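Local coordinates for putative effector, AYWB SAP54-like protein ('Echinacea purpurea' witches'-broom phytoplasma, PDB 6INR) that probably acts inside the host plant as a phytoplasmal effector that interacts with MADS transcription factors and causes phyllody, the leaf-like development of flowers, at residues Ala38-Asn43 / Glu65-Leu70; Ile28-Lys33 / Lys75-Thr80. One frame throughout, in Å; residues are numbered along the deposited sequence.

Contact 1. Residues Ala38-Asn43 / Glu65-Leu70; sequences ATKITN and ENYKQL
Ile41 and Tyr67 face each other where helix segments 38-43 and 65-70 run antiparallel at 155°, their axes 9.5 Å apart at the closest approach and the two CA atoms 6.8 Å apart. Tyr67 covers the most ground. Its CB abuts Ile41, and its ring reaches on beneath the aliphatic chain of Lys40. With CG anti to its own carbonyl carbon (chi1 -76°), the ring is carried past the isoleucine rather than into it, so the two side chains slide by in opposite directions. The closest atoms of that pair are Ile41 CG1 and Tyr67 CB at 3.6 Å. Lys40 lies over one face of the phenol ring in a CH-pi contact, Lys40 CG standing 4.0 Å from the ring centroid of Tyr67 and displaced toward the rim. A bend at chi2 (-55°) keeps CD and CE along the ring, Lys40 CE coming 3.6 Å from Tyr67 OH before NZ runs on past the ring. The approach of CE is carbon to oxygen, not a hydrogen bond. Beyond CB of the tyrosine, the delta methyl of Ile41 reaches the stem of Lys68, with CD1 3.7 Å from Lys68 CG, the two chains crossing nearly at right angles. The charged end of Lys68 turns away and pairs with Glu65 on its own helix, Lys68 NZ lying 3.2 Å from Glu65 OE2 on the syn side of the carboxylate. The contact is thus apolar at its centre, with lysine methylenes at its margins and no hydrogen bond across it. Asn37 and Ile44 extend the surface that Tyr67 touches, as Lys64 and Ile71 do for Ile41. Two consecutive antiparallel helices, 16-49 and 55-84, joined by a short connection and packed through such side chains, form an alpha-hairpin.

Contact 2. Residues Ile28-Lys33 / Lys75-Thr80; sequences INLKQK and KEQLKT
Leu30 reaches across to Gln77 and Leu78, joining helix segments 28-33 and 75-80, which run antiparallel at 163° with axes 10.0 Å apart. From its CB, directed at the facing helix, the chain continues to a CG set anti to the backbone N (chi1 -164°), and there it forks. One branch, CD1, goes to the glutamine, stopping 3.8 Å from Gln77 OE1. This is a methyl resting against an amide oxygen, with no hydrogen bond involved. The other branch, CD2, goes deeper and meets the facing helix at its backbone: Leu30 CD2 is 3.5 Å from Leu78 N and equally near Gln77 CB. The same methyl also touches the leucine side chain, lying 3.9 Å from Leu78 CD1. CD2 is therefore wedged between the roots of two successive residues, while CD1, within the two segments, touches the glutamine at OE1 alone; the side chain of Gln77 crosses that of Leu30 at about a right angle. Leu78 has CG anti to its backbone N, which sends CD1 across the gap to Leu30 and to the stem of Lys31, with Leu78 CD1 4.0 Å from Lys31 CG. The lysine crosses the leucine nearly at right angles and continues as an extended chain. Gln74 and Tyr81, one turn to each side along helix 55-84, also receive Leu30, which is buried although Lys31 and Gln77 at the margins are exposed. No hydrogen bond or salt bridge links the two segments. The chemistry implies that adhesion here probably rests on dispersion and on burial of Leu30, with Leu78 only partly shielded and the hydrocarbon parts of Gln77 and Lys31 extending the greasy patch toward the solvent.

From the N terminus, helix 16-49 supplies first segment 28-33 and then segment 38-43. The chain turns back between residues 49 and 55, and helix 55-84 answers in reverse order: segment 65-70 closes the shorter loop of contact 1, and segment 75-80 then closes the longer loop of contact 2 around it. The two therefore nest without crossing, as successive contacts of one hairpin. Their centres lie 15 Å apart, and their nearest atoms, about 5 Å apart, do not touch. From Leu30 to Ile41 the chain advances eleven residues, and from Leu78 back to Tyr67 it recedes by the same number. Contact 1 lies nearer the turn, and contact 2 nearer the chain ends.

Contact 1. Residues Ala38-Asn43 / Glu65-Leu70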
# COMPACT_ATOMS: atom_id res chain seq x y z
N ALA A 38 5.12 -3.29 -0.41
CA ALA A 38 6.55 -3.03 -0.30
C ALA A 38 7.35 -4.31 -0.37
O ALA A 38 8.46 -4.34 -0.91
CB ALA A 38 6.87 -2.32 1.00
N THR A 39 6.80 -5.34 0.22
CA THR A 39 7.33 -6.71 0.11
C THR A 39 7.28 -7.17 -1.34
O THR A 39 8.22 -7.74 -1.86
CB THR A 39 6.52 -7.67 1.01
OG1 THR A 39 6.89 -7.42 2.37
CG2 THR A 39 6.75 -9.13 0.67
N LYS A 40 6.15 -6.94 -1.97
CA LYS A 40 5.94 -7.35 -3.36
C LYS A 40 7.06 -6.76 -4.23
O LYS A 40 7.53 -7.38 -5.17
CB LYS A 40 4.60 -6.83 -3.87
CG LYS A 40 3.68 -7.88 -4.48
CD LYS A 40 4.37 -8.64 -5.60
CE LYS A 40 3.37 -9.39 -6.47
NZ LYS A 40 4.07 -10.20 -7.50
N ILE A 41 7.46 -5.54 -3.90
CA ILE A 41 8.44 -4.82 -4.74
C ILE A 41 9.81 -5.43 -4.51
O ILE A 41 10.53 -5.73 -5.46
CB ILE A 41 8.45 -3.29 -4.52
CG1 ILE A 41 7.26 -2.62 -5.21
CG2 ILE A 41 9.71 -2.67 -5.10
CD1 ILE A 41 7.03 -1.19 -4.74
N THR A 42 10.19 -5.61 -3.26
CA THR A 42 11.51 -6.18 -2.99
C THR A 42 11.67 -7.57 -3.63
O THR A 42 12.79 -7.97 -4.00
CB THR A 42 11.83 -6.28 -1.49
OG1 THR A 42 10.89 -7.17 -0.86
CG2 THR A 42 11.84 -4.88 -0.82
N ASN A 43 10.58 -8.31 -3.76
CA ASN A 43 10.67 -9.66 -4.41
C ASN A 43 10.76 -9.56 -5.94
O ASN A 43 11.41 -10.35 -6.57
CB ASN A 43 9.56 -10.62 -3.95
CG ASN A 43 9.68 -11.00 -2.48
OD1 ASN A 43 10.77 -11.30 -1.99
ND2 ASN A 43 8.56 -10.96 -1.77
N GLU A 65 5.91 -0.88 -11.18
CA GLU A 65 5.39 0.48 -11.34
C GLU A 65 4.01 0.58 -10.72
O GLU A 65 3.71 1.51 -9.97
CB GLU A 65 5.39 0.93 -12.81
CG GLU A 65 6.79 1.21 -13.34
CD GLU A 65 7.62 2.12 -12.44
OE1 GLU A 65 7.16 3.25 -12.15
OE2 GLU A 65 8.72 1.70 -12.00
N ASN A 66 3.20 -0.43 -10.99
CA ASN A 66 1.85 -0.52 -10.39
C ASN A 66 1.88 -0.51 -8.86
O ASN A 66 1.10 0.20 -8.21
CB ASN A 66 1.14 -1.76 -10.86
CG ASN A 66 0.77 -1.72 -12.33
OD1 ASN A 66 0.14 -0.78 -12.81
ND2 ASN A 66 1.11 -2.78 -13.04
N TYR A 67 2.80 -1.27 -8.30
CA TYR A 67 2.96 -1.33 -6.83
C TYR A 67 3.46 -0.05 -6.21
O TYR A 67 3.10 0.28 -5.10
CB TYR A 67 3.82 -2.53 -6.40
CG TYR A 67 2.98 -3.79 -6.51
CD1 TYR A 67 1.79 -3.92 -5.79
CD2 TYR A 67 3.32 -4.80 -7.38
CE1 TYR A 67 0.98 -5.02 -5.92
CE2 TYR A 67 2.52 -5.91 -7.52
CZ TYR A 67 1.35 -6.02 -6.79
OH TYR A 67 0.55 -7.14 -6.93
N LYS A 68 4.28 0.68 -6.93
CA LYS A 68 4.77 1.96 -6.41
C LYS A 68 3.64 2.97 -6.41
O LYS A 68 3.50 3.76 -5.49
CB LYS A 68 5.98 2.49 -7.20
CG LYS A 68 7.28 1.70 -6.99
CD LYS A 68 8.18 1.79 -8.22
CE LYS A 68 9.05 3.04 -8.17
NZ LYS A 68 9.82 3.19 -9.44
N GLN A 69 2.82 2.93 -7.45
CA GLN A 69 1.66 3.85 -7.56
C GLN A 69 0.63 3.53 -6.50
O GLN A 69 0.04 4.40 -5.90
CB GLN A 69 1.04 3.78 -8.94
CG GLN A 69 2.08 3.97 -10.02
CD GLN A 69 1.57 3.68 -11.42
OE1 GLN A 69 0.80 2.73 -11.65
NE2 GLN A 69 2.03 4.50 -12.39
N LEU A 70 0.44 2.24 -6.30
CA LEU A 70 -0.45 1.70 -5.27
C LEU A 70 0.02 2.20 -3.92
O LEU A 70 -0.75 2.73 -3.13
CB LEU A 70 -0.43 0.17 -5.32
CG LEU A 70 -1.65 -0.66 -4.99
CD1 LEU A 70 -2.78 -0.53 -5.99
CD2 LEU A 70 -1.19 -2.10 -4.96

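Contact 2. Residues Ile28-Lys33 / Lys75-Thr80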
# COMPACT_ATOMS: atom_id res chain seq x y z
N ILE A 28 -4.46 0.81 10.31
CA ILE A 28 -3.67 -0.42 10.41
C ILE A 28 -3.78 -1.31 9.19
O ILE A 28 -2.80 -1.91 8.75
CB ILE A 28 -4.04 -1.25 11.64
CG1 ILE A 28 -3.73 -0.41 12.86
CG2 ILE A 28 -3.24 -2.54 11.66
CD1 ILE A 28 -4.17 -1.03 14.17
N ASN A 29 -4.98 -1.44 8.66
CA ASN A 29 -5.18 -2.30 7.51
C ASN A 29 -4.46 -1.70 6.33
O ASN A 29 -3.84 -2.39 5.56
CB ASN A 29 -6.65 -2.50 7.18
CG ASN A 29 -7.42 -3.20 8.29
OD1 ASN A 29 -8.64 -3.06 8.38
ND2 ASN A 29 -6.72 -3.99 9.13
N LEU A 30 -4.53 -0.38 6.24
CA LEU A 30 -3.84 0.36 5.17
C LEU A 30 -2.32 0.20 5.26
O LEU A 30 -1.65 -0.02 4.26
CB LEU A 30 -4.19 1.84 5.21
CG LEU A 30 -3.83 2.59 3.93
CD1 LEU A 30 -4.40 1.91 2.70
CD2 LEU A 30 -4.36 4.02 4.03
N LYS A 31 -1.79 0.36 6.45
CA LYS A 31 -0.38 0.11 6.70
C LYS A 31 0.08 -1.32 6.40
O LYS A 31 1.21 -1.55 5.94
CB LYS A 31 -0.05 0.42 8.14
CG LYS A 31 -0.04 1.90 8.46
CD LYS A 31 0.60 2.06 9.83
CE LYS A 31 0.31 3.40 10.48
NZ LYS A 31 0.66 3.28 11.93
N GLN A 32 -0.77 -2.30 6.69
CA GLN A 32 -0.41 -3.69 6.35
C GLN A 32 -0.37 -3.87 4.85
O GLN A 32 0.42 -4.66 4.35
CB GLN A 32 -1.39 -4.69 6.94
CG GLN A 32 -1.39 -4.66 8.46
CD GLN A 32 -2.45 -5.54 9.09
OE1 GLN A 32 -3.59 -5.63 8.61
NE2 GLN A 32 -2.09 -6.16 10.20
N LYS A 33 -1.26 -3.19 4.14
CA LYS A 33 -1.26 -3.25 2.68
C LYS A 33 0.02 -2.62 2.10
O LYS A 33 0.65 -3.13 1.17
CB LYS A 33 -2.51 -2.57 2.10
CG LYS A 33 -3.73 -3.47 1.96
CD LYS A 33 -5.01 -2.66 2.05
CE LYS A 33 -6.14 -3.22 1.18
NZ LYS A 33 -6.57 -4.61 1.51
N LYS A 75 -0.39 5.89 0.85
CA LYS A 75 0.22 6.89 1.74
C LYS A 75 -0.58 8.20 1.73
O LYS A 75 -0.70 8.90 2.72
CB LYS A 75 1.66 7.17 1.38
CG LYS A 75 2.56 5.94 1.47
CD LYS A 75 4.00 6.33 1.71
CE LYS A 75 4.58 7.14 0.56
NZ LYS A 75 6.01 7.52 0.82
N GLU A 76 -1.15 8.50 0.58
CA GLU A 76 -2.13 9.60 0.47
C GLU A 76 -3.33 9.39 1.41
O GLU A 76 -3.67 10.24 2.24
CB GLU A 76 -2.67 9.72 -0.97
CG GLU A 76 -2.04 10.79 -1.86
CD GLU A 76 -2.89 11.06 -3.11
OE1 GLU A 76 -2.94 10.17 -4.00
OE2 GLU A 76 -3.52 12.14 -3.20
N GLN A 77 -3.98 8.24 1.25
CA GLN A 77 -5.16 7.86 2.08
C GLN A 77 -4.81 7.90 3.52
O GLN A 77 -5.57 8.34 4.35
CB GLN A 77 -5.60 6.42 1.83
CG GLN A 77 -6.78 6.30 0.93
CD GLN A 77 -6.76 5.00 0.19
OE1 GLN A 77 -6.99 3.92 0.75
NE2 GLN A 77 -6.50 5.09 -1.10
N LEU A 78 -3.64 7.39 3.80
CA LEU A 78 -3.15 7.32 5.16
C LEU A 78 -3.20 8.72 5.74
O LEU A 78 -3.66 8.94 6.87
CB LEU A 78 -1.72 6.78 5.12
CG LEU A 78 -1.08 6.20 6.37
CD1 LEU A 78 -1.89 5.02 6.88
CD2 LEU A 78 0.35 5.80 6.00
N LYS A 79 -2.78 9.67 4.92
CA LYS A 79 -2.75 11.09 5.34
C LYS A 79 -4.15 11.57 5.67
O LYS A 79 -4.40 12.15 6.73
CB LYS A 79 -2.10 12.01 4.29
CG LYS A 79 -0.76 12.58 4.73
CD LYS A 79 -0.30 13.73 3.84
CE LYS A 79 0.67 14.68 4.56
NZ LYS A 79 0.87 15.97 3.84
N THR A 80 -5.05 11.33 4.73
CA THR A 80 -6.46 11.72 4.90
C THR A 80 -7.08 11.08 6.15
O THR A 80 -7.81 11.74 6.91
CB THR A 80 -7.31 11.31 3.71
OG1 THR A 80 -6.78 11.88 2.51
CG2 THR A 80 -8.76 11.75 3.91